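IG hypothetical 16092 (Bacillus cereus ATCC 14579, PDB 1YQH) is of unknown function but belongs to the UPF0045 (DUF77) family, whose kinship with thiamine-binding proteins suggests that it may bind thiamine or a related small molecule. Local coordinates at residues L58-V61 against K62-Q65; A64-A67 against C68-A71; E94-W97 against K98-E102. All blocks are in the same frame, centred on the assembly; numbering follows the deposited sequence.

Interaction 1 (L58-V61 against K62-Q65); sequences LDVV and KRAQ
At the edge of the R63 guanidinium, close to its plane, stand OD2 of D59 and a water molecule, while CG2 of V60 lies obliquely to the group, 3.9 Å from NH2 of R63. The pair D59-R63 is an i to i+4 salt bridge along one flank of a helix: NE of R63 donates to OD2 of D59 at 2.8 Å with an N-H...O angle of 162°. The bond lies nearly in the guanidinium plane, yet reaches the acid from above its carboxylate plane. D59 carries CG anti to its own nitrogen (chi1 -173°), and R63 bends back at chi3 to meet it. The water donates to OD2 of D59 at 3.1 Å and holds NH2 of R63 only weakly. On the next flank, the aliphatic part of K62 follows the carbonyl of L58, CG of K62 being 3.3 Å from O of L58; its amine instead forms a salt bridge with D55 of the second subunit, whose own K62 touches L58. Backbone bonds such as Q65 N to V61 O, 2.9 Å, continue the helix. Within the fold, V60 and R63 reach helix 23-36, and V61 packs on strands 8-17 and 75-84.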
# COMPACT_ATOMS: atom_id res chain seq x y z
N LEU A 58 -7.89 2.77 13.72
CA LEU A 58 -7.92 3.90 12.80
C LEU A 58 -7.64 5.22 13.51
O LEU A 58 -6.96 6.10 12.96
CB LEU A 58 -9.23 3.96 12.01
CG LEU A 58 -9.40 2.82 11.00
CD1 LEU A 58 -10.86 2.81 10.54
CD2 LEU A 58 -8.43 3.00 9.82
N ASP A 59 -8.15 5.37 14.72
CA ASP A 59 -7.86 6.56 15.51
C ASP A 59 -6.37 6.65 15.87
O ASP A 59 -5.80 7.76 15.87
CB ASP A 59 -8.73 6.65 16.76
CG ASP A 59 -8.55 7.97 17.49
OD1 ASP A 59 -8.85 9.02 16.88
OD2 ASP A 59 -8.07 7.95 18.64
N VAL A 60 -5.74 5.51 16.17
CA VAL A 60 -4.29 5.48 16.39
C VAL A 60 -3.54 6.01 15.17
O VAL A 60 -2.65 6.85 15.29
CB VAL A 60 -3.77 4.07 16.81
CG1 VAL A 60 -2.24 4.01 16.79
CG2 VAL A 60 -4.31 3.73 18.19
N VAL A 61 -3.92 5.52 13.99
CA VAL A 61 -3.27 5.97 12.77
C VAL A 61 -3.47 7.48 12.53
O VAL A 61 -2.53 8.20 12.18
CB VAL A 61 -3.76 5.14 11.55
CG1 VAL A 61 -3.08 5.67 10.26
CG2 VAL A 61 -3.42 3.65 11.74
N LYS A 62 -4.71 7.95 12.70
CA LYS A 62 -5.00 9.38 12.55
C LYS A 62 -4.14 10.23 13.49
O LYS A 62 -3.60 11.26 13.10
CB LYS A 62 -6.48 9.65 12.81
CG LYS A 62 -7.36 9.13 11.69
CD LYS A 62 -8.81 8.98 12.12
CE LYS A 62 -9.45 10.31 12.37
NZ LYS A 62 -10.90 10.17 12.73
N ARG A 63 -4.00 9.77 14.72
CA ARG A 63 -3.23 10.55 15.68
C ARG A 63 -1.74 10.47 15.40
O ARG A 63 -1.01 11.42 15.67
CB ARG A 63 -3.59 10.17 17.12
CG ARG A 63 -4.99 10.68 17.47
CD ARG A 63 -5.33 10.46 18.92
NE ARG A 63 -5.50 9.04 19.19
CZ ARG A 63 -4.64 8.34 19.90
NH1 ARG A 63 -3.57 8.94 20.40
NH2 ARG A 63 -4.84 7.04 20.10
N ALA A 64 -1.32 9.34 14.82
CA ALA A 64 0.09 9.12 14.44
C ALA A 64 0.46 10.08 13.33
O ALA A 64 1.48 10.75 13.42
CB ALA A 64 0.32 7.67 13.98
N GLN A 65 -0.37 10.17 12.30
CA GLN A 65 -0.07 11.11 11.22
C GLN A 65 -0.13 12.57 11.72
O GLN A 65 0.69 13.39 11.32
CB GLN A 65 -0.89 10.85 9.95
CG GLN A 65 -2.29 11.32 9.97
CD GLN A 65 -3.04 11.11 8.64
OE1 GLN A 65 -2.50 10.64 7.62
NE2 GLN A 65 -4.30 11.48 8.65
O HOH W 1 -7.50 5.01 19.47

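Interaction 2 (A64-A67 against C68-A71); sequences AQQA and CVDA
A67 and C68, with Q66 beside them, bury the most surface where the last turns of the α-helix 54-70 run out, a worked example of how a helix packed on the four-stranded antiparallel sheet of a ferredoxin-like α+β fold comes to its end. The backbone bonding is uneven here. N of C68 donates to O of A64 at 3.2 Å and also, weakly, to O of Q65; that same carbonyl receives a second weak bond, from N of V69 at 3.4 Å. One residue further on, the bonding tightens: N of D70 meets O of Q66 at 2.8 Å, almost straight at 167°.

C68 faces the interior. With SG beside its own nitrogen and anti to its carbonyl carbon (chi1 -69°), the sulfur swings back along the helix and lies 3.6 Å from O of A64, while CB of C68 rests against the carbonyl oxygen of Q65. The residue is buried against V26 and A30 of helix 23-36, V14 of strand 8-17 and V76 of strand 75-84. A67 has its CB 3.2 Å from N of C68 and packs on V33 of helix 23-36.

Q66 lies on the outer flank, its chain bent at chi2 so that the amide is carried over toward D70. The two side chains cross at about a right angle, with their flat ends turned 50° from one another; CG of D70 sits 3.3 Å from the backbone oxygen of Q66. V69 rests its CB near that same oxygen and packs on V76 and on Y84 of the second subunit. A67 has a further role as acceptor at the final turn: N of A71 reaches O of A67 at 2.9 Å, and CB of A71 lies 3.3 Å from that oxygen.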
# COMPACT_ATOMS: atom_id res chain seq x y z
N ALA A 64 -1.32 9.34 14.82
CA ALA A 64 0.09 9.12 14.44
C ALA A 64 0.46 10.08 13.33
O ALA A 64 1.48 10.75 13.42
CB ALA A 64 0.32 7.67 13.98
N GLN A 65 -0.37 10.17 12.30
CA GLN A 65 -0.07 11.11 11.22
C GLN A 65 -0.13 12.57 11.72
O GLN A 65 0.69 13.39 11.32
CB GLN A 65 -0.89 10.85 9.95
CG GLN A 65 -2.29 11.32 9.97
CD GLN A 65 -3.04 11.11 8.64
OE1 GLN A 65 -2.50 10.64 7.62
NE2 GLN A 65 -4.30 11.48 8.65
N GLN A 66 -1.06 12.89 12.62
CA GLN A 66 -1.10 14.23 13.19
C GLN A 66 0.14 14.50 14.04
O GLN A 66 0.66 15.62 14.03
CB GLN A 66 -2.39 14.48 14.01
CG GLN A 66 -2.48 15.89 14.58
CD GLN A 66 -2.51 16.96 13.52
OE1 GLN A 66 -1.81 17.98 13.62
NE2 GLN A 66 -3.32 16.75 12.49
N ALA A 67 0.63 13.48 14.75
CA ALA A 67 1.87 13.65 15.54
C ALA A 67 3.05 14.08 14.65
O ALA A 67 3.89 14.87 15.06
CB ALA A 67 2.22 12.38 16.32
N CYS A 68 3.08 13.55 13.42
CA CYS A 68 4.12 13.93 12.47
C CYS A 68 4.07 15.43 12.16
O CYS A 68 5.08 16.13 12.20
CB CYS A 68 3.97 13.15 11.16
SG CYS A 68 4.32 11.39 11.25
N VAL A 69 2.86 15.92 11.89
CA VAL A 69 2.63 17.35 11.62
C VAL A 69 2.98 18.20 12.84
O VAL A 69 3.66 19.24 12.73
CB VAL A 69 1.18 17.59 11.15
CG1 VAL A 69 0.87 19.09 11.02
CG2 VAL A 69 0.94 16.85 9.82
N ASP A 70 2.55 17.75 14.02
CA ASP A 70 2.89 18.47 15.27
C ASP A 70 4.41 18.52 15.49
O ASP A 70 4.93 19.49 16.08
CB ASP A 70 2.21 17.81 16.47
CG ASP A 70 0.69 17.93 16.43
OD1 ASP A 70 0.14 18.80 15.73
OD2 ASP A 70 0.04 17.13 17.14
N ALA A 71 5.11 17.49 15.02
CA ALA A 71 6.56 17.39 15.14
C ALA A 71 7.30 18.23 14.08
O ALA A 71 8.54 18.31 14.10
CB ALA A 71 6.99 15.94 15.07

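Interaction 3 (E94-W97 against K98-E102); sequences EKVW and KYRDE
W97 and K98 meet in a CH-pi contact near the C-terminal end of the short last helix, which begins at residue 92. CG of K98 lies over the six-membered ring of W97, 3.5 Å from its centroid and 16° off the normal. With its CG between the backbone nitrogen and carbonyl carbon (chi1 76°), W97 also brings its indole over the following peptide, with N of K98 over the same ring system. This is the solvent side: both residues are exposed, and the lysine, bent at chi3 and chi4, curls back until a water accepts from its N and NZ and donates to O of E94. The packed side centres on V96, whose carbonyl accepts N of Y99 in an i+3 to i bond of 2.9 Å, the donor well above the carbonyl plane. Beyond it the third subunit closes in: V96 and R100 touch its G44, and OH of Y99 bonds to its D28. Within its own chain R100 forms a salt bridge with E42. K98 places CB over the centre of the Y99 ring, and at the edge of that ring O of K95 lies in plane, 3.6 Å from CD1 of Y99.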
# COMPACT_ATOMS: atom_id res chain seq x y z
N GLU A 94 -2.40 -15.71 14.31
CA GLU A 94 -2.90 -16.68 13.35
C GLU A 94 -2.17 -16.56 12.01
O GLU A 94 -2.02 -17.55 11.30
CB GLU A 94 -4.41 -16.55 13.17
CG GLU A 94 -4.83 -15.67 12.05
CD GLU A 94 -6.33 -15.64 11.91
OE1 GLU A 94 -6.98 -14.97 12.74
OE2 GLU A 94 -6.84 -16.28 10.97
N LYS A 95 -1.69 -15.36 11.70
CA LYS A 95 -1.01 -15.13 10.43
C LYS A 95 0.49 -15.43 10.44
O LYS A 95 1.04 -15.79 9.41
CB LYS A 95 -1.30 -13.71 9.92
CG LYS A 95 -2.82 -13.48 9.79
CD LYS A 95 -3.18 -12.24 9.01
CE LYS A 95 -3.02 -12.45 7.53
NZ LYS A 95 -3.06 -11.12 6.84
N VAL A 96 1.13 -15.33 11.61
CA VAL A 96 2.60 -15.46 11.66
C VAL A 96 3.14 -16.71 12.36
O VAL A 96 4.33 -16.97 12.29
CB VAL A 96 3.28 -14.21 12.29
CG1 VAL A 96 2.86 -12.94 11.58
CG2 VAL A 96 3.00 -14.12 13.80
N TRP A 97 2.29 -17.45 13.08
CA TRP A 97 2.80 -18.51 13.95
C TRP A 97 3.62 -19.56 13.21
O TRP A 97 4.64 -20.02 13.73
CB TRP A 97 1.68 -19.15 14.78
CG TRP A 97 0.80 -20.10 14.04
CD1 TRP A 97 -0.36 -19.80 13.40
CD2 TRP A 97 1.00 -21.51 13.89
NE1 TRP A 97 -0.90 -20.93 12.83
CE2 TRP A 97 -0.09 -22.00 13.12
CE3 TRP A 97 1.99 -22.40 14.31
CZ2 TRP A 97 -0.21 -23.35 12.77
CZ3 TRP A 97 1.86 -23.76 13.97
CH2 TRP A 97 0.77 -24.21 13.20
N LYS A 98 3.19 -19.91 12.00
CA LYS A 98 3.88 -20.93 11.20
C LYS A 98 5.27 -20.47 10.76
O LYS A 98 6.12 -21.29 10.36
CB LYS A 98 3.05 -21.27 9.96
CG LYS A 98 1.82 -22.14 10.24
CD LYS A 98 1.11 -22.57 8.95
CE LYS A 98 -0.21 -21.83 8.73
NZ LYS A 98 -0.09 -20.42 8.28
N TYR A 99 5.52 -19.17 10.85
CA TYR A 99 6.64 -18.56 10.14
C TYR A 99 7.68 -17.90 11.04
O TYR A 99 8.64 -17.28 10.56
CB TYR A 99 6.10 -17.55 9.12
CG TYR A 99 5.08 -18.18 8.20
CD1 TYR A 99 3.76 -17.74 8.20
CD2 TYR A 99 5.43 -19.23 7.36
CE1 TYR A 99 2.82 -18.32 7.37
CE2 TYR A 99 4.51 -19.82 6.53
CZ TYR A 99 3.20 -19.37 6.53
OH TYR A 99 2.29 -19.96 5.69
N ARG A 100 7.49 -18.04 12.35
CA ARG A 100 8.41 -17.48 13.32
C ARG A 100 8.84 -18.52 14.35
O ARG A 100 8.01 -19.21 14.93
CB ARG A 100 7.76 -16.30 14.03
CG ARG A 100 7.49 -15.13 13.11
CD ARG A 100 7.26 -13.92 13.92
NE ARG A 100 7.09 -12.73 13.10
CZ ARG A 100 7.11 -11.49 13.59
NH1 ARG A 100 7.32 -11.30 14.89
NH2 ARG A 100 6.95 -10.46 12.78
N ASP A 101 10.15 -18.58 14.58
CA ASP A 101 10.75 -19.52 15.53
C ASP A 101 10.31 -19.34 16.98
O ASP A 101 10.45 -20.26 17.79
CB ASP A 101 12.28 -19.45 15.44
CG ASP A 101 12.81 -20.00 14.13
OD1 ASP A 101 12.04 -20.65 13.38
OD2 ASP A 101 14.01 -19.79 13.86
N GLU A 102 9.79 -18.16 17.33
CA GLU A 102 9.31 -17.93 18.71
C GLU A 102 8.05 -18.72 19.07
O GLU A 102 7.76 -18.91 20.26
CB GLU A 102 9.14 -16.44 19.04
CG GLU A 102 8.22 -15.65 18.12
CD GLU A 102 8.99 -14.82 17.11
OE1 GLU A 102 9.99 -15.34 16.56
OE2 GLU A 102 8.60 -13.66 16.88
O HOH W 2 0.81 -18.69 10.36

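How the interactions relate
Followed from the N terminus, the chain enters helix 54-70 after three of the four sheet strands, and interactions 1 and 2 succeed one another along it. They share A64 and Q65, so the second begins where the first ends, with centres 9 Å apart. None of the three closes a long loop: each spans a few residues, and none nests within or crosses another beyond that overlap. The first two join the helix to helix 23-36, the sheet and the second subunit. The chain then passes through strand 75-84 before interaction 3, across the chain's centre and about 27 Å from interaction 1 between centres, where the C-terminal segment meets the third subunit.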